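Local coordinates for protein nitroreductase (Mycolicibacterium smegmatis, PDB 6XRI) that probably binds coenzyme F420 and, as in related F420H(2)-dependent quinone reductases, uses its reduced form to reduce quinones, at residues T24-H29 / S88-D93; V36-T41 / V51-V56. All coordinates share one frame; numbering follows the deposited sequence.

Contact 1: T24-H29 / S88-D93; sequences TTDGVH and SVQDGD
T25 and D93 have the nearest CA atoms, 6.2 Å apart, where the irregular segment 24-29 passes the end of strand 86-91; side chains make the join. Q90 reaches over with its chain extended beyond CG, a length suited to the gap, and its NE2 donates to D26 OD2 at 3.0 Å. OD2 sits in the Q90 amide plane, but the carboxylate is turned 78° against it, and the N-H meets OD2 from above the carboxylate. The syn lone pair of OD2 takes H29 ND1 at 2.8 Å, nearly straight and in the ring plane, which fixes the imidazole's rotation. D26 CG sits between the backbone N and the carbonyl carbon (chi1 58°), bringing the short aspartate's OD1 back over the following N-H groups: V28 N closes an Asx turn and H29 N the wider Asx motif. With an alanine here, the four acceptor bonds are gone, and the turn, the H29 ring and the Q90 amide would probably lose the group that joins them. T25 adds a methyl, CG2, 3.8 Å from D93 O. The loop ties the end of helix 8-23 to strand 86-91, beside strands 35-41 and 94-103, while H29 NE2 meets H29 of the second subunit.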
loop_
_atom_site.group_PDB
_atom_site.type_symbol
_atom_site.label_atom_id
_atom_site.label_comp_id
_atom_site.label_asym_id
_atom_site.label_seq_id
_atom_site.Cartn_x
_atom_site.Cartn_y
_atom_site.Cartn_z
ATOM N N THR A 24 2.453 -5.479 -12.815
ATOM C CA THR A 24 3.111 -4.223 -12.498
ATOM C C THR A 24 3.119 -3.279 -13.697
ATOM O O THR A 24 2.792 -3.648 -14.829
ATOM C CB THR A 24 4.534 -4.508 -12.030
ATOM O OG1 THR A 24 5.281 -5.048 -13.123
ATOM C CG2 THR A 24 4.509 -5.521 -10.930
ATOM N N THR A 25 3.497 -2.032 -13.419
ATOM C CA THR A 25 3.746 -1.037 -14.449
ATOM C C THR A 25 5.132 -0.426 -14.354
ATOM O O THR A 25 5.565 0.252 -15.296
ATOM C CB THR A 25 2.697 0.078 -14.364
ATOM O OG1 THR A 25 2.702 0.637 -13.042
ATOM C CG2 THR A 25 1.320 -0.503 -14.688
ATOM N N ASP A 26 5.816 -0.621 -13.229
ATOM C CA ASP A 26 7.208 -0.245 -13.070
ATOM C C ASP A 26 8.065 -1.464 -12.816
ATOM O O ASP A 26 9.253 -1.309 -12.533
ATOM C CB ASP A 26 7.383 0.778 -11.938
ATOM C CG ASP A 26 6.879 0.289 -10.619
ATOM O OD1 ASP A 26 6.411 -0.840 -10.534
ATOM O OD2 ASP A 26 6.937 1.036 -9.641
ATOM N N GLY A 27 7.509 -2.669 -12.875
ATOM C CA GLY A 27 8.257 -3.877 -12.634
ATOM C C GLY A 27 8.310 -4.344 -11.189
ATOM O O GLY A 27 8.630 -5.513 -10.959
ATOM N N VAL A 28 8.046 -3.474 -10.205
ATOM C CA VAL A 28 8.265 -3.864 -8.812
ATOM C C VAL A 28 7.028 -3.735 -7.944
ATOM O O VAL A 28 6.906 -4.452 -6.944
ATOM C CB VAL A 28 9.404 -3.066 -8.146
ATOM C CG1 VAL A 28 10.756 -3.486 -8.741
ATOM C CG2 VAL A 28 9.149 -1.521 -8.210
ATOM N N HIS A 29 6.118 -2.825 -8.290
ATOM C CA HIS A 29 4.949 -2.549 -7.458
ATOM C C HIS A 29 3.688 -3.193 -8.026
ATOM O O HIS A 29 3.235 -2.842 -9.121
ATOM C CB HIS A 29 4.743 -1.049 -7.282
ATOM C CG HIS A 29 5.769 -0.421 -6.403
ATOM N ND1 HIS A 29 6.751 0.413 -6.885
ATOM C CD2 HIS A 29 5.990 -0.536 -5.073
ATOM C CE1 HIS A 29 7.521 0.802 -5.891
ATOM N NE2 HIS A 29 7.081 0.243 -4.780
ATOM N N SER A 88 3.759 11.193 -8.575
ATOM C CA SER A 88 3.185 10.230 -9.503
ATOM C C SER A 88 2.322 9.243 -8.733
ATOM O O SER A 88 2.607 8.912 -7.578
ATOM C CB SER A 88 4.288 9.490 -10.266
ATOM O OG SER A 88 5.158 10.425 -10.875
ATOM N N VAL A 89 1.259 8.779 -9.382
ATOM C CA VAL A 89 0.356 7.809 -8.777
ATOM C C VAL A 89 0.257 6.579 -9.670
ATOM O O VAL A 89 0.194 6.683 -10.900
ATOM C CB VAL A 89 -1.041 8.415 -8.500
ATOM C CG1 VAL A 89 -1.715 8.827 -9.790
ATOM C CG2 VAL A 89 -1.945 7.439 -7.705
ATOM N N GLN A 90 0.253 5.413 -9.034
ATOM C CA GLN A 90 0.035 4.137 -9.697
ATOM C C GLN A 90 -1.223 3.508 -9.123
ATOM O O GLN A 90 -1.271 3.205 -7.925
ATOM C CB GLN A 90 1.240 3.220 -9.495
ATOM C CG GLN A 90 2.587 3.859 -9.890
ATOM C CD GLN A 90 3.746 2.836 -9.912
ATOM O OE1 GLN A 90 3.511 1.632 -9.990
ATOM N NE2 GLN A 90 4.987 3.319 -9.838
ATOM N N ASP A 91 -2.237 3.326 -9.975
ATOM C CA ASP A 91 -3.509 2.705 -9.596
ATOM C C ASP A 91 -3.763 1.480 -10.483
ATOM O O ASP A 91 -4.137 1.610 -11.654
ATOM C CB ASP A 91 -4.648 3.713 -9.690
ATOM C CG ASP A 91 -5.969 3.139 -9.214
ATOM O OD1 ASP A 91 -5.959 2.004 -8.651
ATOM O OD2 ASP A 91 -6.996 3.838 -9.415
ATOM N N GLY A 92 -3.571 0.291 -9.920
ATOM C CA GLY A 92 -3.721 -0.924 -10.704
ATOM C C GLY A 92 -2.736 -0.921 -11.856
ATOM O O GLY A 92 -1.513 -0.938 -11.658
ATOM N N ASP A 93 -3.261 -0.883 -13.081
ATOM C CA ASP A 93 -2.444 -0.884 -14.285
ATOM C C ASP A 93 -2.375 0.493 -14.932
ATOM O O ASP A 93 -2.020 0.606 -16.111
ATOM C CB ASP A 93 -2.976 -1.912 -15.284
ATOM C CG ASP A 93 -3.209 -3.286 -14.652
ATOM O OD1 ASP A 93 -2.330 -3.797 -13.923
ATOM O OD2 ASP A 93 -4.294 -3.858 -14.880
#

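Contact 2: V36-T41 / V51-V56; sequences VLFTTT and VPLMRV
F38 and L53 form the apolar centre, crossing at about a right angle with F38 CD2 3.6 Å from L53 CD1. F38 has CG anti to its carbonyl carbon (chi1 -62°), which carries the ring along the sheet toward L53 rather than back over T40. Y62 and M64 of strand 61-65 and V89 of strand 86-91 also touch the F38 side chain, so a large flat residue fits a place shared by several strands. V51 lies on the same face, its CB 4.4 Å from F38 CB. On the other face L37 CD1 rests 4.1 Å from P52 CB; the proline, lacking an N-H, suits a non-hydrogen-bonded pair, and its CA-H also approaches V36 O. The backbones are joined by four hydrogen bonds in the antiparallel pairs V36-L53 and F38-V51; V36 N to L53 O is 3.0 Å and V51 N to F38 O 2.7 Å. At the polar edge V36 CG1 lies 3.5 Å from R55 CG. The arginine chain, extended from CG to NE, lends its methylenes to the valine and carries its NE to a salt bridge with D91. Four backbone bonds thus set the register and apolar side chains pack on both faces of this part of the barrel wall; the charged R55 stands at the edge, where D91 meets it.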
loop_
_atom_site.group_PDB
_atom_site.type_symbol
_atom_site.label_atom_id
_atom_site.label_comp_id
_atom_site.label_asym_id
_atom_site.label_seq_id
_atom_site.Cartn_x
_atom_site.Cartn_y
_atom_site.Cartn_z
ATOM N N VAL A 36 -3.579 2.495 -3.588
ATOM C CA VAL A 36 -2.816 3.063 -4.687
ATOM C C VAL A 36 -1.455 3.456 -4.138
ATOM O O VAL A 36 -1.235 3.503 -2.930
ATOM C CB VAL A 36 -3.506 4.282 -5.327
ATOM C CG1 VAL A 36 -4.804 3.873 -5.955
ATOM C CG2 VAL A 36 -3.693 5.369 -4.277
ATOM N N LEU A 37 -0.538 3.747 -5.054
ATOM C CA LEU A 37 0.837 4.081 -4.718
ATOM C C LEU A 37 1.112 5.510 -5.159
ATOM O O LEU A 37 0.730 5.905 -6.265
ATOM C CB LEU A 37 1.819 3.112 -5.392
ATOM C CG LEU A 37 3.279 3.204 -4.941
ATOM C CD1 LEU A 37 3.411 2.578 -3.549
ATOM C CD2 LEU A 37 4.206 2.568 -5.968
ATOM N N PHE A 38 1.749 6.282 -4.279
ATOM C CA PHE A 38 2.213 7.632 -4.571
ATOM C C PHE A 38 3.731 7.653 -4.486
ATOM O O PHE A 38 4.311 7.141 -3.520
ATOM C CB PHE A 38 1.612 8.657 -3.604
ATOM C CG PHE A 38 0.120 8.736 -3.677
ATOM C CD1 PHE A 38 -0.496 9.496 -4.677
ATOM C CD2 PHE A 38 -0.671 8.028 -2.773
ATOM C CE1 PHE A 38 -1.877 9.564 -4.775
ATOM C CE2 PHE A 38 -2.054 8.082 -2.856
ATOM C CZ PHE A 38 -2.663 8.855 -3.860
ATOM N N THR A 39 4.365 8.238 -5.498
ATOM C CA THR A 39 5.819 8.338 -5.553
ATOM C C THR A 39 6.250 9.783 -5.310
ATOM O O THR A 39 5.795 10.707 -5.998
ATOM C CB THR A 39 6.375 7.826 -6.886
ATOM O OG1 THR A 39 5.993 6.458 -7.102
ATOM C CG2 THR A 39 7.911 7.900 -6.874
ATOM N N THR A 40 7.149 9.958 -4.339
ATOM C CA THR A 40 7.618 11.265 -3.903
ATOM C C THR A 40 9.134 11.312 -4.052
ATOM O O THR A 40 9.828 10.298 -3.901
ATOM C CB THR A 40 7.226 11.600 -2.433
ATOM O OG1 THR A 40 7.470 12.996 -2.170
ATOM C CG2 THR A 40 8.013 10.759 -1.467
ATOM N N THR A 41 9.629 12.514 -4.337
ATOM C CA THR A 41 11.026 12.765 -4.656
ATOM C C THR A 41 11.693 13.499 -3.495
ATOM O O THR A 41 11.209 14.550 -3.058
ATOM C CB THR A 41 11.137 13.582 -5.949
ATOM O OG1 THR A 41 10.571 12.851 -7.041
ATOM C CG2 THR A 41 12.599 13.887 -6.262
ATOM N N VAL A 51 4.972 5.661 -1.342
ATOM C CA VAL A 51 3.983 5.847 -0.288
ATOM C C VAL A 51 2.684 5.166 -0.687
ATOM O O VAL A 51 1.930 5.719 -1.516
ATOM C CB VAL A 51 3.770 7.329 0.023
ATOM C CG1 VAL A 51 2.884 7.503 1.269
ATOM C CG2 VAL A 51 5.136 8.066 0.198
ATOM N N PRO A 52 2.356 4.020 -0.125
ATOM C CA PRO A 52 1.043 3.412 -0.376
ATOM C C PRO A 52 -0.027 4.011 0.532
ATOM O O PRO A 52 0.134 4.096 1.751
ATOM C CB PRO A 52 1.264 1.920 -0.095
ATOM C CG PRO A 52 2.658 1.770 0.624
ATOM C CD PRO A 52 3.159 3.248 0.854
ATOM N N LEU A 53 -1.138 4.412 -0.071
ATOM C CA LEU A 53 -2.231 5.038 0.651
ATOM C C LEU A 53 -3.564 4.477 0.171
ATOM O O LEU A 53 -3.664 3.900 -0.912
ATOM C CB LEU A 53 -2.191 6.557 0.460
ATOM C CG LEU A 53 -0.987 7.329 1.004
ATOM C CD1 LEU A 53 -1.144 8.821 0.711
ATOM C CD2 LEU A 53 -0.801 7.099 2.484
ATOM N N MET A 54 -4.596 4.664 0.990
ATOM C CA MET A 54 -5.939 4.292 0.574
ATOM C C MET A 54 -6.317 5.033 -0.705
ATOM O O MET A 54 -6.002 6.215 -0.882
ATOM C CB MET A 54 -6.944 4.600 1.685
ATOM C CG MET A 54 -6.761 3.811 2.958
ATOM S SD MET A 54 -7.011 2.052 2.724
ATOM C CE MET A 54 -8.625 1.997 1.966
ATOM N N ARG A 55 -6.980 4.315 -1.606
ATOM C CA ARG A 55 -7.423 4.865 -2.878
ATOM C C ARG A 55 -8.638 5.754 -2.650
ATOM O O ARG A 55 -9.714 5.270 -2.295
ATOM C CB ARG A 55 -7.755 3.733 -3.842
ATOM C CG ARG A 55 -8.209 4.221 -5.201
ATOM C CD ARG A 55 -8.600 3.081 -6.119
ATOM N NE ARG A 55 -8.983 3.574 -7.441
ATOM C CZ ARG A 55 -10.193 4.035 -7.744
ATOM N NH1 ARG A 55 -11.139 4.064 -6.811
ATOM N NH2 ARG A 55 -10.457 4.466 -8.974
ATOM N N VAL A 56 -8.466 7.053 -2.851
ATOM C CA VAL A 56 -9.550 8.019 -2.813
ATOM C C VAL A 56 -9.450 8.741 -4.141
ATOM O O VAL A 56 -8.466 9.444 -4.380
ATOM C CB VAL A 56 -9.419 8.994 -1.638
ATOM C CG1 VAL A 56 -10.563 9.960 -1.643
ATOM C CG2 VAL A 56 -9.386 8.236 -0.304
#

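In the fold
Contact 2 is core: its centre lies about 1 Å from the centre of the chain, buried, and it joins neighbouring strands of the barrel by backbone bonds and apolar packing. Contact 1, its centre about 11 Å from the centre of the chain and partly buried, fastens a loop to a strand through one carboxylate-amide bond. Strand 35-41 links them, since it pairs with strand 86-91 on one side and strand 48-58 on the other; S88 O lies 2.8 Å from T39 N, and the D91-R55 salt bridge spans the two contacts. H29 CG also packs on L37 CD2. Both reach the second subunit, contact 1 with polar groups as well as packing, contact 2 through packing, as of V51 and P52 on V30 of the second subunit.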